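Cyclopenase asqI (Emericella nidulans, PDB 5YY3) catalyses a zinc-dependent step in aspoquinolone biosynthesis, converting 4'-methoxycyclopenine into 4'-methoxyviridicatin with release of methyl isocyanate. Local coordinates at residues A[237-242]-A[396-401]; A[297-302]-A[400-405]. All blocks are in the same frame, centred on the assembly; numbering follows the deposited sequence.

Interaction 1 of 2, residues A[237-242]-A[396-401]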
loop_
_atom_site.group_PDB
_atom_site.type_symbol
_atom_site.label_atom_id
_atom_site.label_comp_id
_atom_site.label_asym_id
_atom_site.label_seq_id
_atom_site.Cartn_x
_atom_site.Cartn_y
_atom_site.Cartn_z
ATOM N N VAL A 237 3.446 14.161 -12.366
ATOM C CA VAL A 237 3.501 15.385 -11.578
ATOM C C VAL A 237 2.384 16.365 -11.935
ATOM O O VAL A 237 2.119 16.601 -13.122
ATOM C CB VAL A 237 4.857 16.072 -11.755
ATOM C CG1 VAL A 237 4.780 17.524 -11.349
ATOM C CG2 VAL A 237 5.924 15.325 -10.960
ATOM N N ARG A 238 1.724 16.926 -10.915
ATOM C CA ARG A 238 0.781 18.025 -11.129
ATOM C C ARG A 238 1.566 19.313 -11.318
ATOM O O ARG A 238 2.247 19.766 -10.405
ATOM C CB ARG A 238 -0.200 18.170 -9.966
ATOM C CG ARG A 238 -1.399 19.092 -10.285
ATOM C CD ARG A 238 -2.137 19.558 -9.007
ATOM N NE ARG A 238 -2.117 18.492 -8.021
ATOM C CZ ARG A 238 -2.013 18.655 -6.708
ATOM N NH1 ARG A 238 -1.926 19.858 -6.158
ATOM N NH2 ARG A 238 -2.003 17.582 -5.939
ATOM N N PRO A 239 1.475 19.917 -12.502
ATOM C CA PRO A 239 2.252 21.148 -12.700
ATOM C C PRO A 239 1.743 22.269 -11.818
ATOM O O PRO A 239 0.581 22.248 -11.417
ATOM C CB PRO A 239 2.043 21.471 -14.178
ATOM C CG PRO A 239 0.770 20.772 -14.540
ATOM C CD PRO A 239 0.689 19.542 -13.688
ATOM N N TRP A 240 2.613 23.224 -11.511
ATOM C CA TRP A 240 2.233 24.399 -10.735
ATOM C C TRP A 240 1.632 25.440 -11.657
ATOM O O TRP A 240 2.174 26.547 -11.788
ATOM C CB TRP A 240 3.455 24.977 -10.014
ATOM C CG TRP A 240 3.120 25.991 -8.945
ATOM C CD1 TRP A 240 3.164 27.349 -9.054
ATOM C CD2 TRP A 240 2.705 25.709 -7.605
ATOM N NE1 TRP A 240 2.802 27.930 -7.869
ATOM C CE2 TRP A 240 2.513 26.946 -6.960
ATOM C CE3 TRP A 240 2.480 24.526 -6.885
ATOM C CZ2 TRP A 240 2.104 27.039 -5.636
ATOM C CZ3 TRP A 240 2.069 24.615 -5.578
ATOM C CH2 TRP A 240 1.882 25.868 -4.961
ATOM N N ASN A 241 0.541 25.068 -12.328
ATOM C CA ASN A 241 -0.119 25.954 -13.291
ATOM C C ASN A 241 -1.084 26.925 -12.612
ATOM O O ASN A 241 -1.265 28.055 -13.072
ATOM C CB ASN A 241 -0.858 25.139 -14.354
ATOM C CG ASN A 241 0.086 24.526 -15.389
ATOM O OD1 ASN A 241 1.157 25.064 -15.663
ATOM N ND2 ASN A 241 -0.304 23.384 -15.952
ATOM N N GLN A 242 -1.701 26.464 -11.523
ATOM C CA GLN A 242 -2.575 27.272 -10.691
ATOM C C GLN A 242 -1.794 27.718 -9.439
ATOM O O GLN A 242 -1.369 26.895 -8.632
ATOM C CB GLN A 242 -3.848 26.476 -10.324
ATOM C CG GLN A 242 -4.594 25.877 -11.548
ATOM C CD GLN A 242 -5.880 25.092 -11.188
ATOM O OE1 GLN A 242 -6.207 24.889 -10.008
ATOM N NE2 GLN A 242 -6.599 24.626 -12.221
ATOM N N TRP A 396 7.139 23.282 -10.209
ATOM C CA TRP A 396 7.452 24.498 -10.947
ATOM C C TRP A 396 8.135 24.177 -12.293
ATOM O O TRP A 396 7.759 24.743 -13.327
ATOM C CB TRP A 396 8.328 25.441 -10.109
ATOM C CG TRP A 396 8.584 26.767 -10.798
ATOM C CD1 TRP A 396 9.739 27.162 -11.398
ATOM C CD2 TRP A 396 7.655 27.853 -10.961
ATOM N NE1 TRP A 396 9.594 28.425 -11.925
ATOM C CE2 TRP A 396 8.318 28.874 -11.669
ATOM C CE3 TRP A 396 6.319 28.057 -10.594
ATOM C CZ2 TRP A 396 7.708 30.083 -12.009
ATOM C CZ3 TRP A 396 5.710 29.257 -10.923
ATOM C CH2 TRP A 396 6.407 30.258 -11.623
ATOM N N TYR A 397 9.122 23.278 -12.294
ATOM C CA TYR A 397 9.777 22.895 -13.557
ATOM C C TYR A 397 8.752 22.388 -14.576
ATOM O O TYR A 397 8.857 22.689 -15.764
ATOM C CB TYR A 397 10.844 21.819 -13.347
ATOM C CG TYR A 397 11.973 22.155 -12.382
ATOM C CD1 TYR A 397 12.339 23.474 -12.111
ATOM C CD2 TYR A 397 12.666 21.138 -11.735
ATOM C CE1 TYR A 397 13.388 23.763 -11.219
ATOM C CE2 TYR A 397 13.704 21.414 -10.847
ATOM C CZ TYR A 397 14.061 22.727 -10.593
ATOM O OH TYR A 397 15.089 22.984 -9.710
ATOM N N LYS A 398 7.746 21.638 -14.132
ATOM C CA LYS A 398 6.760 21.165 -15.104
ATOM C C LYS A 398 5.876 22.324 -15.579
ATOM O O LYS A 398 5.385 22.300 -16.707
ATOM C CB LYS A 398 5.892 20.026 -14.556
ATOM C CG LYS A 398 4.970 19.448 -15.642
ATOM C CD LYS A 398 4.409 18.085 -15.287
ATOM C CE LYS A 398 3.285 17.682 -16.244
ATOM N NZ LYS A 398 2.615 16.394 -15.830
ATOM N N HIS A 399 5.700 23.348 -14.740
ATOM C CA HIS A 399 5.021 24.572 -15.185
ATOM C C HIS A 399 5.826 25.275 -16.265
ATOM O O HIS A 399 5.270 25.650 -17.288
ATOM C CB HIS A 399 4.780 25.539 -14.027
ATOM C CG HIS A 399 4.175 26.845 -14.449
ATOM N ND1 HIS A 399 2.990 26.929 -15.152
ATOM C CD2 HIS A 399 4.584 28.121 -14.251
ATOM C CE1 HIS A 399 2.697 28.195 -15.374
ATOM N NE2 HIS A 399 3.646 28.940 -14.835
ATOM N N LEU A 400 7.123 25.476 -16.030
ATOM C CA LEU A 400 8.018 25.968 -17.087
ATOM C C LEU A 400 7.845 25.159 -18.372
ATOM O O LEU A 400 7.741 25.724 -19.465
ATOM C CB LEU A 400 9.489 25.913 -16.640
ATOM C CG LEU A 400 9.807 26.761 -15.412
ATOM C CD1 LEU A 400 11.261 26.596 -15.017
ATOM C CD2 LEU A 400 9.484 28.225 -15.702
ATOM N N GLN A 401 7.800 23.829 -18.237
ATOM C CA GLN A 401 7.655 22.964 -19.408
ATOM C C GLN A 401 6.370 23.284 -20.187
ATOM O O GLN A 401 6.318 23.121 -21.417
ATOM C CB GLN A 401 7.659 21.491 -19.000
ATOM C CG GLN A 401 7.742 20.524 -20.178
ATOM C CD GLN A 401 7.327 19.104 -19.803
ATOM O OE1 GLN A 401 6.204 18.874 -19.328
ATOM N NE2 GLN A 401 8.230 18.142 -20.018
#
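Trp240 and Trp396 meet in the buried part of this contact, where CD1 of Trp240 comes within 3.6 Å of CE3 of Trp396. The Trp240 atom lies at the edge of the Trp396 ring, near its plane, and the two indole planes are inclined by 57°. Trp396 CG is set anti to its backbone N (chi1 -175°). Over one face of the Trp396 ring lies CD2 of His399, 3.7 Å above the plane. The imidazole of His399 is covered in turn by the backbone: Trp240 O sits over one of its faces, 3.3 Å above the plane and offset toward the rim, while His399 NE2 is hydrogen-bonded to Tyr243 OH. Flat rings that carry an N-H or a ring nitrogen suit this buried place, since two of those nitrogens find partners there: besides His399 NE2, Trp396 NE1 is hydrogen-bonded to His356 ND1. Trp240 is the centre of an inverse gamma turn, closed by a weak bond from Asn241 N to Pro239 O, 3.0 Å, and the loop bends there against a helix of the hemocyanin-type metal-binding domain. The Trp396 side chain is about 7 Å from that of the zinc ligand His218. The more open side is at Pro239, the one partly exposed residue among those touching; its CB is 3.8 Å from CG of Lys398, and it also packs on Gln242 of the second subunit. The extended Lys398 chain runs alongside Val237 in the opposite sense, and NZ ends 2.8 Å from Val237 O, in the carbonyl plane; its charge is also paired with Glu226.

Interaction 2 of 2, residues A[297-302]-A[400-405]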
loop_
_atom_site.group_PDB
_atom_site.type_symbol
_atom_site.label_atom_id
_atom_site.label_comp_id
_atom_site.label_asym_id
_atom_site.label_seq_id
_atom_site.Cartn_x
_atom_site.Cartn_y
_atom_site.Cartn_z
ATOM N N ASN A 297 -0.087 37.084 -19.291
ATOM C CA ASN A 297 0.369 37.906 -20.397
ATOM C C ASN A 297 1.284 37.102 -21.317
ATOM O O ASN A 297 1.191 37.212 -22.542
ATOM C CB ASN A 297 1.068 39.166 -19.876
ATOM C CG ASN A 297 0.097 40.160 -19.256
ATOM O OD1 ASN A 297 -1.107 40.096 -19.495
ATOM N ND2 ASN A 297 0.621 41.091 -18.471
ATOM N N ILE A 298 2.147 36.272 -20.729
ATOM C CA ILE A 298 2.988 35.371 -21.516
ATOM C C ILE A 298 2.117 34.344 -22.242
ATOM O O ILE A 298 2.401 33.980 -23.390
ATOM C CB ILE A 298 4.042 34.674 -20.635
ATOM C CG1 ILE A 298 4.935 35.729 -19.989
ATOM C CG2 ILE A 298 4.887 33.682 -21.456
ATOM C CD1 ILE A 298 5.987 35.173 -19.082
ATOM N N TYR A 299 1.039 33.894 -21.595
ATOM C CA TYR A 299 0.105 32.983 -22.263
ATOM C C TYR A 299 -0.491 33.652 -23.501
ATOM O O TYR A 299 -0.498 33.087 -24.607
ATOM C CB TYR A 299 -1.026 32.562 -21.330
ATOM C CG TYR A 299 -0.692 31.509 -20.281
ATOM C CD1 TYR A 299 0.524 30.836 -20.280
ATOM C CD2 TYR A 299 -1.617 31.189 -19.295
ATOM C CE1 TYR A 299 0.811 29.878 -19.307
ATOM C CE2 TYR A 299 -1.345 30.233 -18.343
ATOM C CZ TYR A 299 -0.133 29.577 -18.350
ATOM O OH TYR A 299 0.113 28.635 -17.372
ATOM N N ALA A 300 -0.982 34.870 -23.294
ATOM C CA ALA A 300 -1.687 35.630 -24.322
ATOM C C ALA A 300 -0.776 35.948 -25.502
ATOM O O ALA A 300 -1.178 35.838 -26.666
ATOM C CB ALA A 300 -2.258 36.917 -23.716
ATOM N N ALA A 301 0.450 36.347 -25.184
ATOM C CA ALA A 301 1.464 36.659 -26.182
ATOM C C ALA A 301 1.801 35.459 -27.072
ATOM O O ALA A 301 1.960 35.601 -28.279
ATOM C CB ALA A 301 2.721 37.162 -25.496
ATOM N N ILE A 302 1.933 34.278 -26.471
ATOM C CA ILE A 302 2.264 33.075 -27.225
ATOM C C ILE A 302 1.133 32.717 -28.198
ATOM O O ILE A 302 1.381 32.392 -29.351
ATOM C CB ILE A 302 2.562 31.877 -26.276
ATOM C CG1 ILE A 302 3.909 32.084 -25.579
ATOM C CG2 ILE A 302 2.548 30.560 -27.048
ATOM C CD1 ILE A 302 4.214 31.110 -24.466
ATOM N N LEU A 400 7.123 25.476 -16.030
ATOM C CA LEU A 400 8.018 25.968 -17.087
ATOM C C LEU A 400 7.845 25.159 -18.372
ATOM O O LEU A 400 7.741 25.724 -19.465
ATOM C CB LEU A 400 9.489 25.913 -16.640
ATOM C CG LEU A 400 9.807 26.761 -15.412
ATOM C CD1 LEU A 400 11.261 26.596 -15.017
ATOM C CD2 LEU A 400 9.484 28.225 -15.702
ATOM N N GLN A 401 7.800 23.829 -18.237
ATOM C CA GLN A 401 7.655 22.964 -19.408
ATOM C C GLN A 401 6.370 23.284 -20.187
ATOM O O GLN A 401 6.318 23.121 -21.417
ATOM C CB GLN A 401 7.659 21.491 -19.000
ATOM C CG GLN A 401 7.742 20.524 -20.178
ATOM C CD GLN A 401 7.327 19.104 -19.803
ATOM O OE1 GLN A 401 6.204 18.874 -19.328
ATOM N NE2 GLN A 401 8.230 18.142 -20.018
ATOM N N TYR A 402 5.343 23.750 -19.478
ATOM C CA TYR A 402 4.059 24.072 -20.113
ATOM C C TYR A 402 4.219 25.169 -21.171
ATOM O O TYR A 402 3.626 25.094 -22.255
ATOM C CB TYR A 402 3.022 24.480 -19.054
ATOM C CG TYR A 402 1.681 24.885 -19.617
ATOM C CD1 TYR A 402 1.025 24.082 -20.536
ATOM C CD2 TYR A 402 1.059 26.065 -19.211
ATOM C CE1 TYR A 402 -0.205 24.442 -21.069
ATOM C CE2 TYR A 402 -0.181 26.442 -19.727
ATOM C CZ TYR A 402 -0.808 25.625 -20.656
ATOM O OH TYR A 402 -2.038 25.977 -21.174
ATOM N N TYR A 403 5.042 26.168 -20.883
ATOM C CA TYR A 403 5.269 27.226 -21.858
ATOM C C TYR A 403 5.896 26.644 -23.126
ATOM O O TYR A 403 5.510 27.003 -24.254
ATOM C CB TYR A 403 6.148 28.323 -21.264
ATOM C CG TYR A 403 5.486 29.063 -20.121
ATOM C CD1 TYR A 403 4.717 30.194 -20.355
ATOM C CD2 TYR A 403 5.612 28.610 -18.811
ATOM C CE1 TYR A 403 4.109 30.869 -19.311
ATOM C CE2 TYR A 403 5.001 29.267 -17.765
ATOM C CZ TYR A 403 4.256 30.396 -18.014
ATOM O OH TYR A 403 3.661 31.055 -16.958
ATOM N N GLY A 404 6.839 25.725 -22.934
ATOM C CA GLY A 404 7.410 24.960 -24.033
ATOM C C GLY A 404 6.387 24.186 -24.844
ATOM O O GLY A 404 6.462 24.168 -26.067
ATOM N N ARG A 405 5.428 23.544 -24.184
ATOM C CA ARG A 405 4.372 22.834 -24.904
ATOM C C ARG A 405 3.525 23.780 -25.756
ATOM O O ARG A 405 3.186 23.450 -26.899
ATOM C CB ARG A 405 3.470 22.070 -23.933
ATOM C CG ARG A 405 4.197 20.976 -23.169
ATOM C CD ARG A 405 3.262 20.255 -22.202
ATOM N NE ARG A 405 3.957 19.153 -21.547
ATOM C CZ ARG A 405 3.955 17.915 -22.012
ATOM N NH1 ARG A 405 3.299 17.646 -23.134
ATOM N NH2 ARG A 405 4.621 16.961 -21.379
#
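While Tyr402 and Tyr403 of helix 391-410 meet Tyr299 in an aromatic cluster of the hemocyanin-type helical domain, the carboxamide oxygen OE1 of Gln401 on the same helix is gripped by two nitrogens of Arg405, one turn further on. NE and NH2 of Arg405 each lie 3.2 Å from Gln401 OE1, both above the same face of the amide, and the oxygen lies close to the guanidinium plane. This side-on grip suits an arginine that still has NH1 to offer, and NH1 makes salt bridges with Asp503 and with Asp244 of the second subunit.

Across the contact, helices 288-304 and 391-410 run nearly parallel, their short axes 11.2 Å apart and inclined by 15°. At this spacing the long tyrosine side chains span the gap. The Tyr299 ring touches both of the others. Its CE1 comes within 3.4 Å of CE1 of Tyr403, the ring planes 38° apart. Branched Ile298 and Ile302 pack against the same tyrosine: CG2 of Ile298 is 3.6 Å from CE1 of Tyr403, while CD1 of Ile302 lies at the ring edge. Leu331 and Val327 of helix 323-331 also pack on Tyr403. Against Tyr402 the Tyr299 ring stands nearly perpendicular, planes at 85°, and its OH lies near the Tyr402 plane, 3.2 Å from CE2.

Overall arrangement
Following the chain, the loop after helix 210-231 supplies 237-242, helix 288-304 supplies 297-302, and both return to helix 391-410. Interaction 1 closes a loop of 153 intervening residues, interaction 2 one of 97. The first segment of interaction 2 falls within the longer loop, but its second shares Leu400 and Gln401 with interaction 1 and runs on four residues further, so the two loops overlap rather than nest. Successive turns of helix 391-410 thus tie the 237-242 loop and helix 288-304 to it within one domain. The contacts meet where His399 CE1 packs 3.3 Å from Tyr299 OH, and both border the second subunit.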